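Local coordinates for endo-beta-1,4-glucanase (cellulase B) (Bacillus halodurans, PDB 4V2X), which probably hydrolyses beta-glucans, including xyloglucan and beta-1,3-1,4-glucans, with a family 5 catalytic module followed by an Ig-like module and a CBM46 carbohydrate-binding module, at residues 548-560 with 570-582. Residues are numbered along the deposited sequence; the frame is centred on the assembly and turned at random.
Sequences AFFREVRDGEVRL and VNYTIIKNGNQVT
Strands 556-560 and 570-577 run antiparallel at 161° with their axes 4.6 Å apart, and Gly556, Val558 and Leu560 form hydrogen-bonded pairs with Lys576, Ile574 and Tyr572, each through two backbone bonds. Gly556 suits the start of the strand, because at its backbone angles a CB would press against the preceding carbonyl oxygen. Side chains of Val558, Leu560, Ile574 and Lys576 leave the same face, the one covered by helix 547-551. Ile574 takes the rarer chi1 of 53°, with CG1 between backbone N and carbonyl carbon; this lays CG1 3.7 Å from Val558 CB and brings CD1 up against both aromatic rings, in plane at the edge of Phe549 and obliquely 3.8 Å from CE1 of Phe550. Phe550 is sandwiched: Val581 CG2 makes a CH-pi contact over one face, 4.1 Å from the ring centroid, while Phe549 CD2 lies over the centre of the other. This hairpin belongs to the antiparallel sheet of the CBM46 module, with strands 506-513 and 580-585 flanking it; a type II' turn, Asn577 to Gln580, leads into the latter, and Gly578 readily supplies its positive phi. Lys576 stays extended as far as CE, its methylenes passing Val553 CG1, then bends at chi4 (-69°) to bring NZ 3.2 Å from Asp555 OD1 in a salt bridge and 2.8 Å from Gly578 O. Two waters link the ammonium to the carbonyls of Phe550, in the last turn of the helix, and Val553, just beyond it. A leucine in place of Lys576 would probably leave Asp555 without its counter-charge and those carbonyls without their water-borne link to the hairpin. Both Asp555 oxygens also receive weak bonds from Gly578 N. On the other face, Glu557 CG lies 3.5 Å from Thr573 CG2, and a water joins Glu557 OE2 to Thr573 OG1.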
ATOM      1  N   ALA A 548      35.697   4.261 -23.105  1.00 15.64           N
ATOM      2  CA  ALA A 548      34.281   4.516 -22.817  1.00 16.07           C
ATOM      3  C   ALA A 548      33.840   5.877 -23.346  1.00 15.46           C
ATOM      4  O   ALA A 548      32.710   6.035 -23.800  1.00 15.57           O
ATOM      5  CB  ALA A 548      34.028   4.435 -21.323  1.00 16.75           C
ATOM      6  N   PHE A 549      34.732   6.860 -23.272  1.00 14.83           N
ATOM      7  CA  PHE A 549      34.471   8.169 -23.877  1.00 14.43           C
ATOM      8  C   PHE A 549      34.246   8.016 -25.377  1.00 15.20           C
ATOM      9  O   PHE A 549      33.226   8.451 -25.903  1.00 14.84           O
ATOM     10  CB  PHE A 549      35.630   9.128 -23.609  1.00 14.49           C
ATOM     11  CG  PHE A 549      35.557  10.427 -24.375  1.00 14.14           C
ATOM     12  CD1 PHE A 549      34.649  11.412 -24.017  1.00 14.30           C
ATOM     13  CD2 PHE A 549      36.445  10.682 -25.413  1.00 14.25           C
ATOM     14  CE1 PHE A 549      34.604  12.619 -24.704  1.00 14.09           C
ATOM     15  CE2 PHE A 549      36.410  11.888 -26.101  1.00 14.36           C
ATOM     16  CZ  PHE A 549      35.489  12.857 -25.745  1.00 13.77           C
ATOM     17  N   PHE A 550      35.200   7.386 -26.057  1.00 15.14           N
ATOM     18  CA  PHE A 550      35.129   7.259 -27.510  1.00 16.25           C
ATOM     19  C   PHE A 550      33.963   6.408 -28.006  1.00 16.75           C
ATOM     20  O   PHE A 550      33.476   6.625 -29.116  1.00 16.92           O
ATOM     21  CB  PHE A 550      36.454   6.747 -28.068  1.00 16.09           C
ATOM     22  CG  PHE A 550      37.557   7.760 -28.006  1.00 15.11           C
ATOM     23  CD1 PHE A 550      37.485   8.925 -28.759  1.00 14.88           C
ATOM     24  CD2 PHE A 550      38.662   7.561 -27.200  1.00 15.83           C
ATOM     25  CE1 PHE A 550      38.496   9.868 -28.709  1.00 15.34           C
ATOM     26  CE2 PHE A 550      39.683   8.499 -27.150  1.00 15.87           C
ATOM     27  CZ  PHE A 550      39.597   9.655 -27.904  1.00 15.40           C
ATOM     28  N   ARG A 551      33.497   5.463 -27.192  1.00 18.20           N
ATOM     29  CA  ARG A 551      32.326   4.659 -27.569  1.00 20.83           C
ATOM     30  C   ARG A 551      31.088   5.519 -27.837  1.00 20.26           C
ATOM     31  O   ARG A 551      30.198   5.112 -28.581  1.00 20.05           O
ATOM     32  CB  ARG A 551      31.997   3.608 -26.502  1.00 24.47           C
ATOM     33  CG  ARG A 551      32.818   2.337 -26.611  1.00 30.08           C
ATOM     34  CD  ARG A 551      32.131   1.154 -25.945  1.00 32.81           C
ATOM     35  NE  ARG A 551      31.983   1.336 -24.504  1.00 36.84           N
ATOM     36  CZ  ARG A 551      32.936   1.104 -23.600  1.00 38.39           C
ATOM     37  NH1 ARG A 551      34.144   0.685 -23.969  1.00 40.81           N
ATOM     38  NH2 ARG A 551      32.678   1.301 -22.312  1.00 39.28           N
ATOM     39  N   GLU A 552      31.039   6.706 -27.234  1.00 18.14           N
ATOM     40  CA  GLU A 552      29.920   7.617 -27.422  1.00 18.64           C
ATOM     41  C   GLU A 552      30.330   8.920 -28.111  1.00 18.11           C
ATOM     42  O   GLU A 552      29.733   9.974 -27.881  1.00 18.52           O
ATOM     43  CB  GLU A 552      29.253   7.871 -26.070  1.00 19.62           C
ATOM     44  CG  GLU A 552      28.726   6.581 -25.458  1.00 21.78           C
ATOM     45  CD  GLU A 552      27.908   6.804 -24.206  1.00 22.70           C
ATOM     46  OE1 GLU A 552      26.782   7.330 -24.314  1.00 23.43           O
ATOM     47  OE2 GLU A 552      28.397   6.444 -23.116  1.00 23.94           O
ATOM     48  N   VAL A 553      31.340   8.829 -28.974  1.00 16.08           N
ATOM     49  CA  VAL A 553      31.742   9.929 -29.825  1.00 15.88           C
ATOM     50  C   VAL A 553      31.637   9.470 -31.278  1.00 17.07           C
ATOM     51  O   VAL A 553      32.202   8.443 -31.656  1.00 16.78           O
ATOM     52  CB  VAL A 553      33.183  10.376 -29.520  1.00 15.73           C
ATOM     53  CG1 VAL A 553      33.644  11.451 -30.501  1.00 15.95           C
ATOM     54  CG2 VAL A 553      33.297  10.869 -28.079  1.00 15.59           C
ATOM     55  N   ARG A 554      30.914  10.232 -32.087  1.00 17.26           N
ATOM     56  CA  ARG A 554      30.829   9.945 -33.518  1.00 18.39           C
ATOM     57  C   ARG A 554      32.068  10.466 -34.228  1.00 18.61           C
ATOM     58  O   ARG A 554      32.746  11.367 -33.730  1.00 18.05           O
ATOM     59  CB  ARG A 554      29.555  10.534 -34.121  1.00 20.94           C
ATOM     60  CG  ARG A 554      29.520  12.046 -34.230  1.00 24.44           C
ATOM     61  CD  ARG A 554      28.506  12.493 -35.271  1.00 28.70           C
ATOM     62  NE  ARG A 554      28.503  13.945 -35.407  1.00 32.41           N
ATOM     63  CZ  ARG A 554      27.772  14.779 -34.670  1.00 36.88           C
ATOM     64  NH1 ARG A 554      26.951  14.327 -33.722  1.00 37.66           N
ATOM     65  NH2 ARG A 554      27.865  16.086 -34.887  1.00 41.48           N
ATOM     66  N   ASP A 555      32.375   9.890 -35.387  1.00 17.70           N
ATOM     67  CA  ASP A 555      33.472  10.382 -36.214  1.00 18.02           C
ATOM     68  C   ASP A 555      33.268  11.868 -36.506  1.00 17.07           C
ATOM     69  O   ASP A 555      32.136  12.324 -36.704  1.00 17.56           O
ATOM     70  CB  ASP A 555      33.549   9.618 -37.541  1.00 18.94           C
ATOM     71  CG  ASP A 555      34.094   8.211 -37.391  1.00 20.89           C
ATOM     72  OD1 ASP A 555      34.415   7.777 -36.265  1.00 22.62           O
ATOM     73  OD2 ASP A 555      34.199   7.527 -38.428  1.00 20.99           O
ATOM     74  N   GLY A 556      34.362  12.616 -36.526  1.00 17.10           N
ATOM     75  CA  GLY A 556      34.310  14.057 -36.735  1.00 16.95           C
ATOM     76  C   GLY A 556      35.229  14.787 -35.773  1.00 16.44           C
ATOM     77  O   GLY A 556      36.124  14.188 -35.174  1.00 15.01           O
ATOM     78  N   GLU A 557      34.997  16.088 -35.627  1.00 15.69           N
ATOM     79  CA  GLU A 557      35.916  16.950 -34.901  1.00 16.08           C
ATOM     80  C   GLU A 557      35.271  17.420 -33.609  1.00 15.13           C
ATOM     81  O   GLU A 557      34.150  17.924 -33.610  1.00 15.71           O
ATOM     82  CB  GLU A 557      36.312  18.146 -35.756  1.00 17.22           C
ATOM     83  CG  GLU A 557      37.432  18.974 -35.145  1.00 18.65           C
ATOM     84  CD  GLU A 557      37.926  20.070 -36.062  1.00 21.87           C
ATOM     85  OE1 GLU A 557      37.989  19.834 -37.283  1.00 26.15           O
ATOM     86  OE2 GLU A 557      38.255  21.167 -35.557  1.00 25.95           O
ATOM     87  N   VAL A 558      36.001  17.243 -32.516  1.00 14.71           N
ATOM     88  CA  VAL A 558      35.515  17.552 -31.176  1.00 14.77           C
ATOM     89  C   VAL A 558      36.478  18.532 -30.518  1.00 14.64           C
ATOM     90  O   VAL A 558      37.702  18.349 -30.565  1.00 15.08           O
ATOM     91  CB  VAL A 558      35.401  16.261 -30.347  1.00 15.19           C
ATOM     92  CG1 VAL A 558      35.251  16.550 -28.855  1.00 16.22           C
ATOM     93  CG2 VAL A 558      34.234  15.426 -30.867  1.00 15.73           C
ATOM     94  N   ARG A 559      35.924  19.570 -29.900  1.00 14.94           N
ATOM     95  CA  ARG A 559      36.718  20.512 -29.126  1.00 16.39           C
ATOM     96  C   ARG A 559      36.657  20.128 -27.661  1.00 15.06           C
ATOM     97  O   ARG A 559      35.571  19.995 -27.088  1.00 14.16           O
ATOM     98  CB  ARG A 559      36.223  21.954 -29.305  1.00 19.30           C
ATOM     99  CG  ARG A 559      37.085  22.976 -28.575  1.00 24.88           C
ATOM    100  CD  ARG A 559      36.638  24.407 -28.868  1.00 31.90           C
ATOM    101  NE  ARG A 559      35.228  24.621 -28.531  1.00 39.84           N
ATOM    102  CZ  ARG A 559      34.747  24.804 -27.297  1.00 46.37           C
ATOM    103  NH1 ARG A 559      35.553  24.809 -26.238  1.00 53.52           N
ATOM    104  NH2 ARG A 559      33.441  24.983 -27.119  1.00 47.49           N
ATOM    105  N   LEU A 560      37.829  19.929 -27.068  1.00 14.46           N
ATOM    106  CA  LEU A 560      37.948  19.656 -25.649  1.00 14.23           C
ATOM    107  C   LEU A 560      38.370  20.931 -24.940  1.00 15.09           C
ATOM    108  O   LEU A 560      39.138  21.724 -25.486  1.00 14.46           O
ATOM    109  CB  LEU A 560      38.994  18.570 -25.403  1.00 14.50           C
ATOM    110  CG  LEU A 560      38.779  17.241 -26.116  1.00 14.34           C
ATOM    111  CD1 LEU A 560      39.916  16.291 -25.777  1.00 14.77           C
ATOM    112  CD2 LEU A 560      37.441  16.624 -25.748  1.00 14.54           C
ATOM    113  N   VAL A 570      42.628  25.238 -21.076  1.00 18.93           N
ATOM    114  CA  VAL A 570      43.350  24.866 -22.287  1.00 18.04           C
ATOM    115  C   VAL A 570      42.397  24.146 -23.225  1.00 17.51           C
ATOM    116  O   VAL A 570      41.763  23.177 -22.823  1.00 17.17           O
ATOM    117  CB  VAL A 570      44.550  23.942 -21.970  1.00 18.69           C
ATOM    118  CG1 VAL A 570      45.242  23.491 -23.251  1.00 19.55           C
ATOM    119  CG2 VAL A 570      45.535  24.642 -21.049  1.00 19.17           C
ATOM    120  N   ASN A 571      42.301  24.628 -24.463  1.00 17.59           N
ATOM    121  CA  ASN A 571      41.530  23.946 -25.503  1.00 18.74           C
ATOM    122  C   ASN A 571      42.381  22.948 -26.257  1.00 18.02           C
ATOM    123  O   ASN A 571      43.600  23.073 -26.306  1.00 19.47           O
ATOM    124  CB  ASN A 571      40.936  24.949 -26.487  1.00 20.70           C
ATOM    125  CG  ASN A 571      39.941  25.888 -25.831  1.00 23.68           C
ATOM    126  OD1 ASN A 571      40.015  27.103 -26.004  1.00 30.94           O
ATOM    127  ND2 ASN A 571      39.018  25.334 -25.071  1.00 22.61           N
ATOM    128  N   TYR A 572      41.722  21.963 -26.853  1.00 16.88           N
ATOM    129  CA  TYR A 572      42.399  20.909 -27.601  1.00 16.76           C
ATOM    130  C   TYR A 572      41.394  20.355 -28.591  1.00 16.64           C
ATOM    131  O   TYR A 572      40.197  20.327 -28.313  1.00 16.92           O
ATOM    132  CB  TYR A 572      42.881  19.823 -26.643  1.00 17.13           C
ATOM    133  CG  TYR A 572      43.861  18.816 -27.208  1.00 17.97           C
ATOM    134  CD1 TYR A 572      45.232  19.069 -27.211  1.00 18.82           C
ATOM    135  CD2 TYR A 572      43.425  17.582 -27.687  1.00 17.82           C
ATOM    136  CE1 TYR A 572      46.132  18.134 -27.697  1.00 18.03           C
ATOM    137  CE2 TYR A 572      44.319  16.644 -28.178  1.00 18.19           C
ATOM    138  CZ  TYR A 572      45.669  16.926 -28.186  1.00 18.80           C
ATOM    139  OH  TYR A 572      46.559  15.998 -28.664  1.00 18.78           O
ATOM    140  N   THR A 573      41.879  19.931 -29.751  1.00 16.87           N
ATOM    141  CA  THR A 573      41.021  19.357 -30.764  1.00 17.45           C
ATOM    142  C   THR A 573      41.343  17.884 -30.968  1.00 16.96           C
ATOM    143  O   THR A 573      42.510  17.496 -31.052  1.00 17.63           O
ATOM    144  CB  THR A 573      41.169  20.118 -32.090  1.00 19.87           C
ATOM    145  OG1 THR A 573      40.806  21.487 -31.878  1.00 20.71           O
ATOM    146  CG2 THR A 573      40.274  19.514 -33.174  1.00 21.18           C
ATOM    147  N   ILE A 574      40.299  17.067 -31.042  1.00 16.43           N
ATOM    148  CA  ILE A 574      40.455  15.695 -31.513  1.00 17.66           C
ATOM    149  C   ILE A 574      39.615  15.462 -32.762  1.00 17.56           C
ATOM    150  O   ILE A 574      38.511  15.988 -32.900  1.00 16.03           O
ATOM    151  CB  ILE A 574      40.141  14.633 -30.437  1.00 18.86           C
ATOM    152  CG1 ILE A 574      38.763  14.860 -29.822  1.00 20.13           C
ATOM    153  CG2 ILE A 574      41.215  14.645 -29.358  1.00 18.91           C
ATOM    154  CD1 ILE A 574      38.239  13.691 -29.022  1.00 20.87           C
ATOM    155  N   ILE A 575      40.179  14.690 -33.682  1.00 18.17           N
ATOM    156  CA  ILE A 575      39.486  14.271 -34.889  1.00 18.95           C
ATOM    157  C   ILE A 575      39.444  12.753 -34.835  1.00 18.62           C
ATOM    158  O   ILE A 575      40.488  12.100 -34.770  1.00 18.17           O
ATOM    159  CB  ILE A 575      40.188  14.770 -36.166  1.00 20.06           C
ATOM    160  CG1 ILE A 575      40.231  16.301 -36.170  1.00 21.56           C
ATOM    161  CG2 ILE A 575      39.457  14.267 -37.408  1.00 21.53           C
ATOM    162  CD1 ILE A 575      41.017  16.908 -37.307  1.00 24.51           C
ATOM    163  N   LYS A 576      38.233  12.211 -34.827  1.00 17.66           N
ATOM    164  CA  LYS A 576      38.021  10.772 -34.764  1.00 18.97           C
ATOM    165  C   LYS A 576      37.659  10.263 -36.157  1.00 19.61           C
ATOM    166  O   LYS A 576      36.746  10.779 -36.800  1.00 18.84           O
ATOM    167  CB  LYS A 576      36.903  10.444 -33.781  1.00 19.18           C
ATOM    168  CG  LYS A 576      36.637   8.957 -33.580  1.00 20.41           C
ATOM    169  CD  LYS A 576      35.453   8.737 -32.657  1.00 20.89           C
ATOM    170  CE  LYS A 576      35.304   7.275 -32.276  1.00 22.57           C
ATOM    171  NZ  LYS A 576      34.887   6.434 -33.429  1.00 25.66           N
ATOM    172  N   ASN A 577      38.397   9.253 -36.607  1.00 20.99           N
ATOM    173  CA  ASN A 577      38.137   8.566 -37.866  1.00 24.59           C
ATOM    174  C   ASN A 577      38.206   7.076 -37.570  1.00 23.04           C
ATOM    175  O   ASN A 577      39.289   6.503 -37.518  1.00 22.50           O
ATOM    176  CB  ASN A 577      39.192   8.942 -38.912  1.00 29.13           C
ATOM    177  CG  ASN A 577      38.939  10.301 -39.556  1.00 34.07           C
ATOM    178  OD1 ASN A 577      39.785  11.202 -39.503  1.00 38.94           O
ATOM    179  ND2 ASN A 577      37.781  10.449 -40.186  1.00 38.67           N
ATOM    180  N   GLY A 578      37.055   6.453 -37.353  1.00 23.28           N
ATOM    181  CA  GLY A 578      37.013   5.067 -36.895  1.00 24.77           C
ATOM    182  C   GLY A 578      37.633   4.932 -35.518  1.00 25.37           C
ATOM    183  O   GLY A 578      37.343   5.720 -34.622  1.00 24.55           O
ATOM    184  N   ASN A 579      38.510   3.948 -35.350  1.00 26.29           N
ATOM    185  CA  ASN A 579      39.200   3.753 -34.078  1.00 26.50           C
ATOM    186  C   ASN A 579      40.469   4.600 -33.940  1.00 25.26           C
ATOM    187  O   ASN A 579      41.163   4.510 -32.925  1.00 24.88           O
ATOM    188  CB  ASN A 579      39.540   2.273 -33.885  1.00 29.54           C
ATOM    189  CG  ASN A 579      38.308   1.413 -33.699  1.00 29.33           C
ATOM    190  OD1 ASN A 579      37.319   1.844 -33.113  1.00 29.97           O
ATOM    191  ND2 ASN A 579      38.367   0.182 -34.183  1.00 35.75           N
ATOM    192  N   GLN A 580      40.766   5.413 -34.951  1.00 23.27           N
ATOM    193  CA  GLN A 580      41.943   6.263 -34.942  1.00 24.88           C
ATOM    194  C   GLN A 580      41.582   7.694 -34.542  1.00 23.61           C
ATOM    195  O   GLN A 580      40.568   8.252 -34.982  1.00 22.63           O
ATOM    196  CB  GLN A 580      42.620   6.255 -36.315  1.00 28.67           C
ATOM    197  CG  GLN A 580      43.032   4.868 -36.806  1.00 32.50           C
ATOM    198  CD  GLN A 580      43.987   4.132 -35.865  1.00 37.45           C
ATOM    199  OE1 GLN A 580      44.834   4.743 -35.208  1.00 40.49           O
ATOM    200  NE2 GLN A 580      43.861   2.806 -35.810  1.00 41.70           N
ATOM    201  N   VAL A 581      42.434   8.281 -33.713  1.00 20.69           N
ATOM    202  CA  VAL A 581      42.195   9.605 -33.173  1.00 19.78           C
ATOM    203  C   VAL A 581      43.432  10.464 -33.374  1.00 19.56           C
ATOM    204  O   VAL A 581      44.546  10.067 -33.019  1.00 20.12           O
ATOM    205  CB  VAL A 581      41.851   9.534 -31.675  1.00 19.78           C
ATOM    206  CG1 VAL A 581      41.517  10.922 -31.135  1.00 19.26           C
ATOM    207  CG2 VAL A 581      40.702   8.565 -31.446  1.00 20.88           C
ATOM    208  N   THR A 582      43.220  11.636 -33.959  1.00 18.58           N
ATOM    209  CA  THR A 582      44.249  12.646 -34.095  1.00 19.30           C
ATOM    210  C   THR A 582      43.966  13.739 -33.072  1.00 18.34           C
ATOM    211  O   THR A 582      42.845  14.223 -32.975  1.00 17.61           O
ATOM    212  CB  THR A 582      44.240  13.248 -35.508  1.00 20.72           C
ATOM    213  OG1 THR A 582      44.549  12.219 -36.456  1.00 21.66           O
ATOM    214  CG2 THR A 582      45.257  14.378 -35.645  1.00 22.61           C
TER
HETATM  215  O   HOH W   1      33.019   5.080 -31.367  1.00 25.67           O
HETATM  216  O   HOH W   2      32.336   6.752 -33.861  1.00 23.81           O
HETATM  217  O   HOH W   3      38.557  22.293 -32.964  1.00 37.47           O